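Local coordinates for rhusiopathiae surface protein B (Erysipelothrix rhusiopathiae, PDB 3V10) that probably binds collagen as a cell-wall-anchored surface adhesin, this chain being its collagen-binding region of immunoglobulin-like domains, at residues F13-K18 with Q26-N31; V61-L66 with L117-D122. All blocks are in the same frame, centred on the assembly; numbering follows the deposited sequence.

Contact 1 of 2, residues F13-K18 with Q26-N31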
loop_
_atom_site.group_PDB
_atom_site.type_symbol
_atom_site.label_atom_id
_atom_site.label_comp_id
_atom_site.label_asym_id
_atom_site.label_seq_id
_atom_site.Cartn_x
_atom_site.Cartn_y
_atom_site.Cartn_z
ATOM N N PHE A 13 -14.406 -8.061 -14.846
ATOM C CA PHE A 13 -13.979 -6.771 -14.317
ATOM C C PHE A 13 -14.548 -6.542 -12.926
ATOM O O PHE A 13 -15.761 -6.623 -12.723
ATOM C CB PHE A 13 -14.418 -5.643 -15.251
ATOM C CG PHE A 13 -14.114 -4.271 -14.725
ATOM C CD1 PHE A 13 -12.849 -3.967 -14.234
ATOM C CD2 PHE A 13 -15.097 -3.285 -14.703
ATOM C CE1 PHE A 13 -12.564 -2.701 -13.725
ATOM C CE2 PHE A 13 -14.820 -2.010 -14.194
ATOM C CZ PHE A 13 -13.551 -1.725 -13.705
ATOM N N ASP A 14 -13.675 -6.250 -11.967
ATOM C CA ASP A 14 -14.121 -6.023 -10.601
ATOM C C ASP A 14 -13.184 -5.103 -9.823
ATOM O O ASP A 14 -11.974 -5.101 -10.045
ATOM C CB ASP A 14 -14.260 -7.364 -9.881
ATOM C CG ASP A 14 -15.054 -7.254 -8.599
ATOM O OD1 ASP A 14 -16.089 -6.553 -8.598
ATOM O OD2 ASP A 14 -14.650 -7.876 -7.597
ATOM N N VAL A 15 -13.755 -4.319 -8.915
ATOM C CA VAL A 15 -12.981 -3.389 -8.101
ATOM C C VAL A 15 -13.103 -3.699 -6.613
ATOM O O VAL A 15 -14.200 -3.929 -6.099
ATOM C CB VAL A 15 -13.444 -1.931 -8.316
ATOM C CG1 VAL A 15 -12.553 -0.984 -7.519
ATOM C CG2 VAL A 15 -13.416 -1.586 -9.794
ATOM N N ASN A 16 -11.968 -3.691 -5.923
ATOM C CA ASN A 16 -11.929 -3.966 -4.493
ATOM C C ASN A 16 -10.949 -3.003 -3.820
ATOM O O ASN A 16 -9.948 -2.607 -4.413
ATOM C CB ASN A 16 -11.494 -5.417 -4.244
ATOM C CG ASN A 16 -12.552 -6.429 -4.666
ATOM O OD1 ASN A 16 -13.590 -6.568 -4.017
ATOM N ND2 ASN A 16 -12.294 -7.136 -5.762
ATOM N N PRO A 17 -11.245 -2.591 -2.577
ATOM C CA PRO A 17 -12.437 -2.988 -1.819
ATOM C C PRO A 17 -13.685 -2.254 -2.308
ATOM O O PRO A 17 -13.592 -1.232 -2.985
ATOM C CB PRO A 17 -12.065 -2.618 -0.385
ATOM C CG PRO A 17 -11.194 -1.402 -0.576
ATOM C CD PRO A 17 -10.322 -1.802 -1.742
ATOM N N LYS A 18 -14.855 -2.789 -1.980
ATOM C CA LYS A 18 -16.101 -2.148 -2.375
ATOM C C LYS A 18 -16.597 -1.319 -1.203
ATOM O O LYS A 18 -16.122 -1.479 -0.079
ATOM C CB LYS A 18 -17.143 -3.192 -2.779
ATOM C CG LYS A 18 -16.776 -3.952 -4.046
ATOM C CD LYS A 18 -17.863 -4.940 -4.435
ATOM C CE LYS A 18 -17.521 -5.653 -5.734
ATOM N NZ LYS A 18 -18.544 -6.678 -6.086
ATOM N N GLN A 26 -4.399 1.516 2.121
ATOM C CA GLN A 26 -4.440 0.249 1.403
ATOM C C GLN A 26 -4.659 0.519 -0.087
ATOM O O GLN A 26 -5.180 1.564 -0.470
ATOM C CB GLN A 26 -5.578 -0.630 1.938
ATOM C CG GLN A 26 -5.593 -0.821 3.459
ATOM C CD GLN A 26 -4.457 -1.690 3.973
ATOM O OE1 GLN A 26 -4.434 -2.067 5.153
ATOM N NE2 GLN A 26 -3.512 -2.013 3.099
ATOM N N PRO A 27 -4.252 -0.421 -0.949
ATOM C CA PRO A 27 -4.436 -0.219 -2.388
ATOM C C PRO A 27 -5.891 -0.398 -2.804
ATOM O O PRO A 27 -6.672 -1.041 -2.098
ATOM C CB PRO A 27 -3.569 -1.314 -3.017
ATOM C CG PRO A 27 -2.652 -1.770 -1.904
ATOM C CD PRO A 27 -3.516 -1.667 -0.681
ATOM N N ILE A 28 -6.250 0.188 -3.942
ATOM C CA ILE A 28 -7.581 0.013 -4.507
ATOM C C ILE A 28 -7.274 -0.953 -5.647
ATOM O O ILE A 28 -6.526 -0.619 -6.561
ATOM C CB ILE A 28 -8.170 1.333 -5.051
ATOM C CG1 ILE A 28 -8.466 2.273 -3.879
ATOM C CG2 ILE A 28 -9.451 1.060 -5.814
ATOM C CD1 ILE A 28 -9.110 3.591 -4.257
ATOM N N GLU A 29 -7.829 -2.158 -5.564
ATOM C CA GLU A 29 -7.564 -3.203 -6.546
ATOM C C GLU A 29 -8.526 -3.317 -7.713
ATOM O O GLU A 29 -9.744 -3.204 -7.559
ATOM C CB GLU A 29 -7.512 -4.563 -5.851
ATOM C CG GLU A 29 -6.518 -4.665 -4.726
ATOM C CD GLU A 29 -6.797 -5.865 -3.849
ATOM O OE1 GLU A 29 -6.972 -6.973 -4.402
ATOM O OE2 GLU A 29 -6.847 -5.700 -2.613
ATOM N N PHE A 30 -7.953 -3.568 -8.883
ATOM C CA PHE A 30 -8.726 -3.738 -10.099
ATOM C C PHE A 30 -8.378 -5.100 -10.672
ATOM O O PHE A 30 -7.205 -5.435 -10.827
ATOM C CB PHE A 30 -8.381 -2.644 -11.112
ATOM C CG PHE A 30 -8.886 -1.289 -10.727
ATOM C CD1 PHE A 30 -10.171 -0.890 -11.073
ATOM C CD2 PHE A 30 -8.091 -0.424 -9.984
ATOM C CE1 PHE A 30 -10.661 0.352 -10.687
ATOM C CE2 PHE A 30 -8.571 0.824 -9.588
ATOM C CZ PHE A 30 -9.860 1.213 -9.942
ATOM N N ASN A 31 -9.401 -5.897 -10.951
ATOM C CA ASN A 31 -9.197 -7.216 -11.529
ATOM C C ASN A 31 -9.800 -7.207 -12.923
ATOM O O ASN A 31 -10.942 -6.790 -13.112
ATOM C CB ASN A 31 -9.875 -8.288 -10.681
ATOM C CG ASN A 31 -9.859 -9.642 -11.350
ATOM O OD1 ASN A 31 -8.822 -10.304 -11.419
ATOM N ND2 ASN A 31 -11.009 -10.056 -11.868
#
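Val15 meets the Phe30 ring with both of its methyl groups: CG2 approaches Phe30 CE1 to 3.5 Å, while CG1 stands over one face of the ring. The two side chains lie side by side and point the same way, both on the same face of the sheet; they form a non-hydrogen-bonded antiparallel pair with CA atoms 4.7 Å apart. Phe13 joins from the edge, its CE1 4.0 Å from Phe30 CD1 and near the plane of that ring. At the other end Val15 CG1 reaches Ile28 CG2 at 4.1 Å.

Backbone pairs flank this apolar row. Asp14 and Asn31 exchange two hydrogen bonds, Asn31 N to Asp14 O measuring 2.8 Å, and Asn16 N gives a nearly straight bond to Glu29 O. Strands 13-16 and 28-31 run antiparallel at 168°, in the sheet of the N-terminal immunoglobulin-like domain, where Ile28 and Phe30 also bond to Ser119 and Leu117 of strand 112-123. On the face bearing Asp14 and Asn16, Asn16 ND2 donates to Asp14 OD2 at 3.1 Å from above the carboxylate plane, and Lys18 NZ forms a salt bridge with Asp14 OD1 at 3.5 Å. A cis peptide precedes Pro17, where strand pairing stops.

Further out, Leu63 and Leu55 pack on Phe30. The pairing is thus two-sided: Val15 and Phe30 face the buried interior, whereas the carboxylate of Asp14 draws polar partners from its own segment, Asn16 on the strand and Lys18 beyond it.

Contact 2 of 2, residues V61-L66 with L117-D122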
loop_
_atom_site.group_PDB
_atom_site.type_symbol
_atom_site.label_atom_id
_atom_site.label_comp_id
_atom_site.label_asym_id
_atom_site.label_seq_id
_atom_site.Cartn_x
_atom_site.Cartn_y
_atom_site.Cartn_z
ATOM N N VAL A 61 -9.313 14.137 -6.517
ATOM C CA VAL A 61 -8.883 12.760 -6.280
ATOM C C VAL A 61 -8.470 12.051 -7.569
ATOM O O VAL A 61 -9.228 12.007 -8.538
ATOM C CB VAL A 61 -10.015 11.943 -5.608
ATOM C CG1 VAL A 61 -9.540 10.519 -5.308
ATOM C CG2 VAL A 61 -10.459 12.629 -4.339
ATOM N N SER A 62 -7.260 11.501 -7.578
ATOM C CA SER A 62 -6.755 10.780 -8.739
ATOM C C SER A 62 -6.164 9.446 -8.312
ATOM O O SER A 62 -5.441 9.367 -7.321
ATOM C CB SER A 62 -5.677 11.602 -9.467
ATOM O OG SER A 62 -6.238 12.728 -10.125
ATOM N N LEU A 63 -6.501 8.394 -9.047
ATOM C CA LEU A 63 -5.958 7.073 -8.762
ATOM C C LEU A 63 -4.791 6.883 -9.707
ATOM O O LEU A 63 -4.853 7.305 -10.861
ATOM C CB LEU A 63 -7.001 5.979 -9.003
ATOM C CG LEU A 63 -7.903 5.660 -7.808
ATOM C CD1 LEU A 63 -8.754 6.872 -7.473
ATOM C CD2 LEU A 63 -8.784 4.462 -8.143
ATOM N N ARG A 64 -3.724 6.263 -9.216
ATOM C CA ARG A 64 -2.543 6.038 -10.039
ATOM C C ARG A 64 -1.823 4.763 -9.621
ATOM O O ARG A 64 -2.081 4.206 -8.547
ATOM C CB ARG A 64 -1.585 7.229 -9.925
ATOM C CG ARG A 64 -0.919 7.384 -8.562
ATOM C CD ARG A 64 0.185 8.430 -8.613
ATOM N NE ARG A 64 1.054 8.382 -7.438
ATOM C CZ ARG A 64 0.654 8.664 -6.204
ATOM N NH1 ARG A 64 1.507 8.594 -5.195
ATOM N NH2 ARG A 64 -0.602 9.019 -5.976
ATOM N N SER A 65 -0.935 4.288 -10.484
ATOM C CA SER A 65 -0.165 3.089 -10.182
ATOM C C SER A 65 0.807 3.430 -9.050
ATOM O O SER A 65 1.131 4.598 -8.839
ATOM C CB SER A 65 0.614 2.640 -11.428
ATOM O OG SER A 65 1.631 1.710 -11.097
ATOM N N LEU A 66 1.256 2.425 -8.309
ATOM C CA LEU A 66 2.212 2.659 -7.224
ATOM C C LEU A 66 3.620 2.784 -7.795
ATOM O O LEU A 66 4.548 3.225 -7.110
ATOM C CB LEU A 66 2.213 1.495 -6.232
ATOM C CG LEU A 66 1.123 1.376 -5.170
ATOM C CD1 LEU A 66 -0.256 1.331 -5.816
ATOM C CD2 LEU A 66 1.384 0.106 -4.358
ATOM N N LEU A 117 -4.455 -5.228 -11.078
ATOM C CA LEU A 117 -3.816 -3.926 -10.929
ATOM C C LEU A 117 -4.018 -3.308 -9.554
ATOM O O LEU A 117 -5.117 -3.317 -9.015
ATOM C CB LEU A 117 -4.361 -2.975 -12.003
ATOM C CG LEU A 117 -3.953 -1.501 -11.988
ATOM C CD1 LEU A 117 -2.469 -1.354 -12.286
ATOM C CD2 LEU A 117 -4.770 -0.757 -13.039
ATOM N N LYS A 118 -2.939 -2.769 -8.995
ATOM C CA LYS A 118 -2.994 -2.127 -7.690
ATOM C C LYS A 118 -2.866 -0.630 -7.898
ATOM O O LYS A 118 -2.048 -0.184 -8.703
ATOM C CB LYS A 118 -1.849 -2.636 -6.808
ATOM C CG LYS A 118 -1.845 -4.146 -6.642
ATOM C CD LYS A 118 -3.192 -4.629 -6.126
ATOM C CE LYS A 118 -3.256 -6.142 -6.026
ATOM N NZ LYS A 118 -2.345 -6.663 -4.968
ATOM N N SER A 119 -3.668 0.150 -7.180
ATOM C CA SER A 119 -3.609 1.598 -7.324
ATOM C C SER A 119 -3.636 2.318 -5.985
ATOM O O SER A 119 -4.038 1.755 -4.967
ATOM C CB SER A 119 -4.775 2.096 -8.189
ATOM O OG SER A 119 -6.011 1.949 -7.513
ATOM N N VAL A 120 -3.186 3.564 -5.998
ATOM C CA VAL A 120 -3.168 4.399 -4.807
ATOM C C VAL A 120 -3.820 5.717 -5.197
ATOM O O VAL A 120 -3.751 6.128 -6.360
ATOM C CB VAL A 120 -1.712 4.656 -4.324
ATOM C CG1 VAL A 120 -0.870 5.225 -5.463
ATOM C CG2 VAL A 120 -1.712 5.612 -3.149
ATOM N N TYR A 121 -4.480 6.376 -4.252
ATOM C CA TYR A 121 -5.108 7.646 -4.580
ATOM C C TYR A 121 -4.592 8.810 -3.758
ATOM O O TYR A 121 -4.193 8.652 -2.603
ATOM C CB TYR A 121 -6.639 7.575 -4.442
ATOM C CG TYR A 121 -7.172 7.465 -3.031
ATOM C CD1 TYR A 121 -7.446 6.222 -2.464
ATOM C CD2 TYR A 121 -7.438 8.607 -2.274
ATOM C CE1 TYR A 121 -7.979 6.113 -1.183
ATOM C CE2 TYR A 121 -7.971 8.512 -0.986
ATOM C CZ TYR A 121 -8.243 7.259 -0.452
ATOM O OH TYR A 121 -8.815 7.143 0.794
ATOM N N ASP A 122 -4.578 9.975 -4.394
ATOM C CA ASP A 122 -4.167 11.212 -3.755
ATOM C C ASP A 122 -5.463 11.989 -3.594
ATOM O O ASP A 122 -6.380 11.838 -4.393
ATOM C CB ASP A 122 -3.207 12.009 -4.644
ATOM C CG ASP A 122 -1.854 11.343 -4.794
ATOM O OD1 ASP A 122 -1.286 10.899 -3.769
ATOM O OD2 ASP A 122 -1.351 11.276 -5.936
HETATM O O HOH W 1 0.522 -0.351 -9.628
#
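Val120 lies alongside Arg64 and overlaps its side chain: CG1 is 3.8 Å from Arg64 CG and sits over the centre of one guanidinium face. Arg64 CG is placed between the backbone N and the carbonyl carbon (chi1 69°), and the chain runs extended from there to NE; the last torsion (chi4 -65°) turns CZ out of that line. The guanidinium lies beside the Asp122 carboxylate, their planes 20° apart. A salt bridge between them is indicated, but NH2 and OD2 are modelled too close together, which leaves its detailed geometry doubtful.

Beneath these side chains, Arg64 N to Val120 O and Val120 N to Arg64 O are both 2.9 Å, marking a hydrogen-bonded antiparallel pair. Asp122 N to Ser62 O, at 3.1 Å, repeats the pattern, but its companion from Ser62 N is weak. The 143° between strand directions shows a marked twist in this sheet of the N-terminal immunoglobulin-like domain, where strand 112-123 also pairs with strand 28-35.

On the face bearing Leu63 and Tyr121, Leu63 CD1 touches Tyr121 CB at 3.8 Å, the two side chains crossing obliquely. Val61 CG1 approaches Tyr121 CD2 at 4.2 Å, and Ile151 packs against all three residues. The hydroxyl of Ser119 is hydrogen-bonded to Ile28 O.

Beyond the Arg64-Val120 pair, Leu66 CD1 lies 3.5 Å from Ser119 C and also touches Val120 CB. A water accepts from Leu66 N and donates to Lys118 O at 2.7 Å, linking the two backbones.

From the N terminus, contact 1 comes first: strand 10-16 is followed by strand 28-35, and only seven residues separate segments 13-18 and 26-31, closing a local hairpin-like loop. Contact 2 follows entirely later, so the two are in series and neither nests nor crosses. It closes a much longer loop, bringing segment 61-66 to segment 117-122 across fifty intervening residues, 27 of them in strands. The contacts meet because strands 28-35 and 112-123 are neighbours: Phe30 O lies 2.8 Å from Leu117 N, a probable hydrogen bond, and Ile28 CD1 packs 3.6 Å from Tyr121 CD1. Strands 10-16, 28-35, 112-123 and 61-65 thereby stand in succession across one sheet.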